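Local atomic coordinates of multifunctional non-homologous end joining DNA repair protein LigD (PDB entry 2IRU), a protein that probably works with Ku to repair DNA double-strand breaks by non-homologous end joining, here represented by its N-terminal primase-like polymerase domain. Residues Ser8-Thr13 and Pro76-Arg81; Phe33-Gly38 and Asp274-Arg279. All coordinates share one frame; numbering follows the deposited sequence.

Contact 1: residues Ser8-Thr13 and Pro76-Arg81; sequences SEQRVT and PPWLSR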
loop_
_atom_site.group_PDB
_atom_site.type_symbol
_atom_site.label_atom_id
_atom_site.label_comp_id
_atom_site.label_asym_id
_atom_site.label_seq_id
_atom_site.Cartn_x
_atom_site.Cartn_y
_atom_site.Cartn_z
ATOM N N SER A 8 -14.879 22.933 11.227
ATOM C CA SER A 8 -13.935 22.012 10.611
ATOM C C SER A 8 -13.405 20.954 11.587
ATOM O O SER A 8 -12.540 20.159 11.199
ATOM C CB SER A 8 -12.771 22.800 10.002
ATOM O OG SER A 8 -12.301 23.820 10.882
ATOM N N GLU A 9 -13.930 20.930 12.827
ATOM C CA GLU A 9 -13.369 20.071 13.895
ATOM C C GLU A 9 -13.575 18.594 13.594
ATOM O O GLU A 9 -14.710 18.127 13.452
ATOM C CB GLU A 9 -13.958 20.374 15.277
ATOM C CG GLU A 9 -13.374 19.502 16.407
ATOM C CD GLU A 9 -13.903 19.852 17.784
ATOM O OE1 GLU A 9 -14.012 21.067 18.077
ATOM O OE2 GLU A 9 -14.197 18.926 18.591
ATOM N N GLN A 10 -12.470 17.852 13.595
ATOM C CA GLN A 10 -12.497 16.424 13.246
ATOM C C GLN A 10 -12.659 15.601 14.509
ATOM O O GLN A 10 -11.832 15.690 15.411
ATOM C CB GLN A 10 -11.185 16.051 12.596
ATOM C CG GLN A 10 -10.872 16.950 11.364
ATOM C CD GLN A 10 -9.708 16.429 10.502
ATOM O OE1 GLN A 10 -9.002 15.505 10.878
ATOM N NE2 GLN A 10 -9.519 17.051 9.328
ATOM N N ARG A 11 -13.703 14.784 14.547
ATOM C CA ARG A 11 -13.985 13.934 15.710
ATOM C C ARG A 11 -14.492 12.563 15.229
ATOM O O ARG A 11 -15.316 12.480 14.326
ATOM C CB ARG A 11 -15.066 14.558 16.596
ATOM C CG ARG A 11 -14.815 15.979 17.130
ATOM C CD ARG A 11 -16.003 16.443 17.977
ATOM N NE ARG A 11 -15.692 16.332 19.418
ATOM C CZ ARG A 11 -16.323 15.519 20.255
ATOM N NH1 ARG A 11 -17.313 14.763 19.814
ATOM N NH2 ARG A 11 -15.971 15.453 21.529
ATOM N N VAL A 12 -13.997 11.497 15.849
ATOM C CA VAL A 12 -14.505 10.152 15.558
ATOM C C VAL A 12 -14.806 9.474 16.869
ATOM O O VAL A 12 -14.005 9.538 17.806
ATOM C CB VAL A 12 -13.461 9.325 14.780
ATOM C CG1 VAL A 12 -13.855 7.813 14.652
ATOM C CG2 VAL A 12 -13.289 9.935 13.415
ATOM N N THR A 13 -15.973 8.846 16.908
ATOM C CA THR A 13 -16.404 8.089 18.089
ATOM C C THR A 13 -16.254 6.571 17.777
ATOM O O THR A 13 -16.883 6.025 16.857
ATOM C CB THR A 13 -17.874 8.399 18.497
ATOM O OG1 THR A 13 -18.043 9.814 18.767
ATOM C CG2 THR A 13 -18.230 7.579 19.755
ATOM N N PRO A 76 -17.929 11.537 7.628
ATOM C CA PRO A 76 -17.756 12.895 8.201
ATOM C C PRO A 76 -17.516 13.974 7.147
ATOM O O PRO A 76 -16.789 13.734 6.189
ATOM C CB PRO A 76 -16.526 12.740 9.099
ATOM C CG PRO A 76 -16.590 11.323 9.515
ATOM C CD PRO A 76 -17.053 10.557 8.289
ATOM N N PRO A 77 -18.161 15.141 7.317
ATOM C CA PRO A 77 -18.020 16.199 6.287
ATOM C C PRO A 77 -16.607 16.784 6.216
ATOM O O PRO A 77 -16.226 17.414 5.207
ATOM C CB PRO A 77 -19.024 17.279 6.732
ATOM C CG PRO A 77 -19.820 16.651 7.814
ATOM C CD PRO A 77 -19.114 15.508 8.378
ATOM N N TRP A 78 -15.840 16.595 7.289
ATOM C CA TRP A 78 -14.508 17.202 7.390
ATOM C C TRP A 78 -13.417 16.404 6.669
ATOM O O TRP A 78 -12.267 16.880 6.524
ATOM C CB TRP A 78 -14.143 17.446 8.866
ATOM C CG TRP A 78 -14.379 16.228 9.762
ATOM C CD1 TRP A 78 -15.427 16.033 10.636
ATOM C CD2 TRP A 78 -13.548 15.064 9.880
ATOM N NE1 TRP A 78 -15.298 14.830 11.290
ATOM C CE2 TRP A 78 -14.159 14.207 10.846
ATOM C CE3 TRP A 78 -12.347 14.656 9.275
ATOM C CZ2 TRP A 78 -13.610 12.971 11.216
ATOM C CZ3 TRP A 78 -11.799 13.389 9.644
ATOM C CH2 TRP A 78 -12.452 12.564 10.595
ATOM N N LEU A 79 -13.739 15.183 6.206
ATOM C CA LEU A 79 -12.754 14.436 5.413
ATOM C C LEU A 79 -12.442 15.184 4.113
ATOM O O LEU A 79 -13.351 15.678 3.437
ATOM C CB LEU A 79 -13.303 13.046 5.075
ATOM C CG LEU A 79 -13.239 12.037 6.218
ATOM C CD1 LEU A 79 -14.147 10.853 5.864
ATOM C CD2 LEU A 79 -11.801 11.555 6.403
ATOM N N SER A 80 -11.154 15.300 3.794
ATOM C CA SER A 80 -10.769 15.745 2.452
ATOM C C SER A 80 -11.281 14.736 1.415
ATOM O O SER A 80 -11.415 13.536 1.699
ATOM C CB SER A 80 -9.260 15.893 2.367
ATOM O OG SER A 80 -8.849 16.905 3.275
ATOM N N ARG A 81 -11.586 15.238 0.212
ATOM C CA ARG A 81 -12.031 14.380 -0.871
ATOM C C ARG A 81 -11.724 15.015 -2.214
ATOM O O ARG A 81 -11.580 16.243 -2.344
ATOM C CB ARG A 81 -13.521 14.062 -0.774
ATOM C CG ARG A 81 -14.407 15.313 -0.937
ATOM C CD ARG A 81 -15.719 15.108 -0.202
ATOM N NE ARG A 81 -15.554 15.154 1.255
ATOM C CZ ARG A 81 -16.433 14.650 2.128
ATOM N NH1 ARG A 81 -17.542 14.038 1.704
ATOM N NH2 ARG A 81 -16.190 14.717 3.434
HETATM O O HOH W 1 -17.316 14.150 13.289
#
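W78 lies against the extended N-terminal segment 8-13 and makes all of the close contacts from residues 76-81. The first kind is CH-pi packing. Q10 CA sits 3.6 Å from the centroid of the W78 five-membered ring, only 8° off the ring normal. The Q10 side chain then runs on over the six-membered part of the indole. Q10 CG and CD both approach W78 CE3 at 3.4 Å. The amide plane is 21° from the ring plane, so it lies nearly flat along the indole. Q10 OE1 is held by a hydrogen bond to the hydroxyl of S98. P76 CB covers the opposite face of the indole, toward its rim.

Apolar contact is smaller. V12 CG2 meets W78 CZ2 at the ring edge, at 3.8 Å.

The polar link is a water bridge. The indole W78 NE1 donates to a water in the ring plane, at 2.9 Å. That water donates to R11 O at 2.8 Å.

Other bonds shape each segment from within. P76-L79 form a type I turn that contains W78. W78 CG stands between its own backbone N and carbonyl carbon (chi1 49°), which sends the ring toward residues 8-13. R81 NE and NH2 both grip L79 O side-on, at 3.1 and 3.0 Å, and R81 NH2 also bonds to P76 O. This ties R81 back to the turn residues P76 and L79. Within 8-13, R11 NE and E9 OE2 form a salt bridge, with weak hydrogen-bond geometry.

The chemistry is that of an indole packed between Q10 on one face and P76 CB on the other, its single N-H satisfied by water. The contact lays the irregular N-terminal segment against the turn before strand 80-84, at the surface and away from the polymerase active site.

Contact 2: residues Phe33-Gly38 and Asp274-Arg279; sequences FDYYAG and DEVLTR
Y35 is the side chain that reaches from helix 33-38 to helix 274-279. From CB, the ring leaves anti to the backbone N (chi1 171°), and this swings it toward the second helix. Y35 CD1 then meets L277 CG at 3.7 Å, with L277 CD1 slightly farther. The next atom, Y35 CE1, still touches L277 CG and also comes 4.2 Å from V276 CG1. On the other flank of the ring, Y35 CD2 lies over the face of the Y36 ring. At the tip, Y35 OH is 3.7 Å from V276 CG1, which approaches near the ring plane. The same hydroxyl donates a hydrogen bond to Y244 O, so this buried polar group has a partner.

One turn along, G38 has no side chain to intervene, and L277 CD2 packs on G38 CA at 3.9 Å. The axes of segments 33-38 and 274-279 come within 10.4 Å and run 28° apart in direction. L277 also touches V39 of helix 29-47. Both helices pack on strand 253-257: Y35 and V276 touch V254, and V276 also touches A256.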
loop_
_atom_site.group_PDB
_atom_site.type_symbol
_atom_site.label_atom_id
_atom_site.label_comp_id
_atom_site.label_asym_id
_atom_site.label_seq_id
_atom_site.Cartn_x
_atom_site.Cartn_y
_atom_site.Cartn_z
ATOM N N PHE A 33 -8.018 0.661 16.508
ATOM C CA PHE A 33 -8.089 2.108 16.759
ATOM C C PHE A 33 -6.740 2.604 17.286
ATOM O O PHE A 33 -6.160 3.596 16.805
ATOM C CB PHE A 33 -9.229 2.368 17.761
ATOM C CG PHE A 33 -9.719 3.815 17.827
ATOM C CD1 PHE A 33 -10.507 4.368 16.808
ATOM C CD2 PHE A 33 -9.499 4.563 18.985
ATOM C CE1 PHE A 33 -11.026 5.681 16.946
ATOM C CE2 PHE A 33 -10.015 5.867 19.109
ATOM C CZ PHE A 33 -10.773 6.403 18.082
ATOM N N ASP A 34 -6.196 1.878 18.262
ATOM C CA ASP A 34 -4.932 2.297 18.852
ATOM C C ASP A 34 -3.813 2.092 17.836
ATOM O O ASP A 34 -2.896 2.876 17.772
ATOM C CB ASP A 34 -4.662 1.524 20.152
ATOM C CG ASP A 34 -5.426 2.114 21.363
ATOM O OD1 ASP A 34 -6.037 3.210 21.247
ATOM O OD2 ASP A 34 -5.383 1.487 22.447
ATOM N N TYR A 35 -3.897 1.039 17.045
ATOM C CA TYR A 35 -2.849 0.821 16.047
ATOM C C TYR A 35 -2.761 1.956 15.038
ATOM O O TYR A 35 -1.664 2.502 14.780
ATOM C CB TYR A 35 -3.035 -0.510 15.333
ATOM C CG TYR A 35 -2.090 -0.620 14.167
ATOM C CD1 TYR A 35 -0.726 -0.960 14.356
ATOM C CD2 TYR A 35 -2.545 -0.396 12.860
ATOM C CE1 TYR A 35 0.160 -1.077 13.234
ATOM C CE2 TYR A 35 -1.669 -0.475 11.735
ATOM C CZ TYR A 35 -0.324 -0.819 11.933
ATOM O OH TYR A 35 0.580 -0.871 10.882
ATOM N N TYR A 36 -3.912 2.330 14.472
ATOM C CA TYR A 36 -3.884 3.364 13.434
ATOM C C TYR A 36 -3.492 4.738 14.078
ATOM O O TYR A 36 -2.802 5.567 13.457
ATOM C CB TYR A 36 -5.209 3.391 12.684
ATOM C CG TYR A 36 -5.219 2.413 11.524
ATOM C CD1 TYR A 36 -4.207 2.484 10.543
ATOM C CD2 TYR A 36 -6.215 1.457 11.383
ATOM C CE1 TYR A 36 -4.184 1.616 9.452
ATOM C CE2 TYR A 36 -6.212 0.568 10.277
ATOM C CZ TYR A 36 -5.181 0.668 9.316
ATOM O OH TYR A 36 -5.116 -0.210 8.237
ATOM N N ALA A 37 -3.877 4.962 15.332
ATOM C CA ALA A 37 -3.332 6.127 16.050
ATOM C C ALA A 37 -1.821 6.077 16.160
ATOM O O ALA A 37 -1.144 7.103 15.978
ATOM C CB ALA A 37 -3.949 6.232 17.433
ATOM N N GLY A 38 -1.296 4.900 16.482
ATOM C CA GLY A 38 0.153 4.727 16.738
ATOM C C GLY A 38 0.977 4.906 15.475
ATOM O O GLY A 38 2.126 5.370 15.532
ATOM N N ASP A 274 1.478 -5.392 16.149
ATOM C CA ASP A 274 2.202 -5.103 17.391
ATOM C C ASP A 274 3.710 -4.945 17.161
ATOM O O ASP A 274 4.333 -4.037 17.726
ATOM C CB ASP A 274 1.879 -6.129 18.464
ATOM C CG ASP A 274 2.193 -7.544 18.027
ATOM O OD1 ASP A 274 1.518 -8.066 17.108
ATOM O OD2 ASP A 274 3.112 -8.135 18.615
ATOM N N GLU A 275 4.259 -5.769 16.275
ATOM C CA GLU A 275 5.678 -5.684 15.933
ATOM C C GLU A 275 5.995 -4.382 15.196
ATOM O O GLU A 275 7.054 -3.745 15.423
ATOM C CB GLU A 275 6.072 -6.888 15.069
ATOM C CG GLU A 275 5.865 -8.253 15.713
ATOM C CD GLU A 275 6.312 -9.361 14.785
ATOM O OE1 GLU A 275 5.552 -9.694 13.847
ATOM O OE2 GLU A 275 7.436 -9.913 15.006
ATOM N N VAL A 276 5.074 -3.972 14.324
ATOM C CA VAL A 276 5.261 -2.734 13.544
ATOM C C VAL A 276 5.346 -1.544 14.492
ATOM O O VAL A 276 6.195 -0.644 14.324
ATOM C CB VAL A 276 4.135 -2.575 12.506
ATOM C CG1 VAL A 276 4.155 -1.162 11.875
ATOM C CG2 VAL A 276 4.289 -3.697 11.423
ATOM N N LEU A 277 4.470 -1.523 15.490
ATOM C CA LEU A 277 4.500 -0.442 16.489
ATOM C C LEU A 277 5.857 -0.365 17.219
ATOM O O LEU A 277 6.428 0.721 17.406
ATOM C CB LEU A 277 3.347 -0.653 17.456
ATOM C CG LEU A 277 1.962 -0.296 16.869
ATOM C CD1 LEU A 277 0.873 -0.678 17.924
ATOM C CD2 LEU A 277 1.786 1.208 16.472
ATOM N N THR A 278 6.355 -1.530 17.642
ATOM C CA THR A 278 7.651 -1.618 18.348
ATOM C C THR A 278 8.784 -1.092 17.446
ATOM O O THR A 278 9.667 -0.341 17.886
ATOM C CB THR A 278 7.891 -3.052 18.792
ATOM O OG1 THR A 278 6.859 -3.387 19.736
ATOM C CG2 THR A 278 9.261 -3.231 19.478
ATOM N N ARG A 279 8.713 -1.465 16.181
ATOM C CA ARG A 279 9.718 -1.053 15.187
ATOM C C ARG A 279 9.710 0.475 14.982
ATOM O O ARG A 279 10.780 1.106 14.922
ATOM C CB ARG A 279 9.482 -1.786 13.879
ATOM C CG ARG A 279 9.881 -3.294 13.989
ATOM C CD ARG A 279 9.259 -4.136 12.893
ATOM N NE ARG A 279 9.755 -3.715 11.580
ATOM C CZ ARG A 279 10.935 -4.063 11.066
ATOM N NH1 ARG A 279 11.784 -4.884 11.719
ATOM N NH2 ARG A 279 11.267 -3.580 9.866
#

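Overall arrangement
The contact centres are 22 Å apart. Along the chain the segments alternate: 8-13, 33-38, 76-81, 274-279. Contact 1 lies at the surface, about 23 Å from the chain centre; contact 2 is deeper, at about 16 Å. They meet where V12 packs on F33. Helix 99-107 joins them: contact 1 rests on T100 and W104, while F33 and Y36 of helix 29-47 pack on A103, A106, L102 and I105. Contact 2 brings helix 273-283, late in the modelled chain, against helix 29-47, early in it. The side chain of V276 lies about 9 Å from G176, and that of Y35 about 9 Å from that of R247, both probable substrate-binding residues.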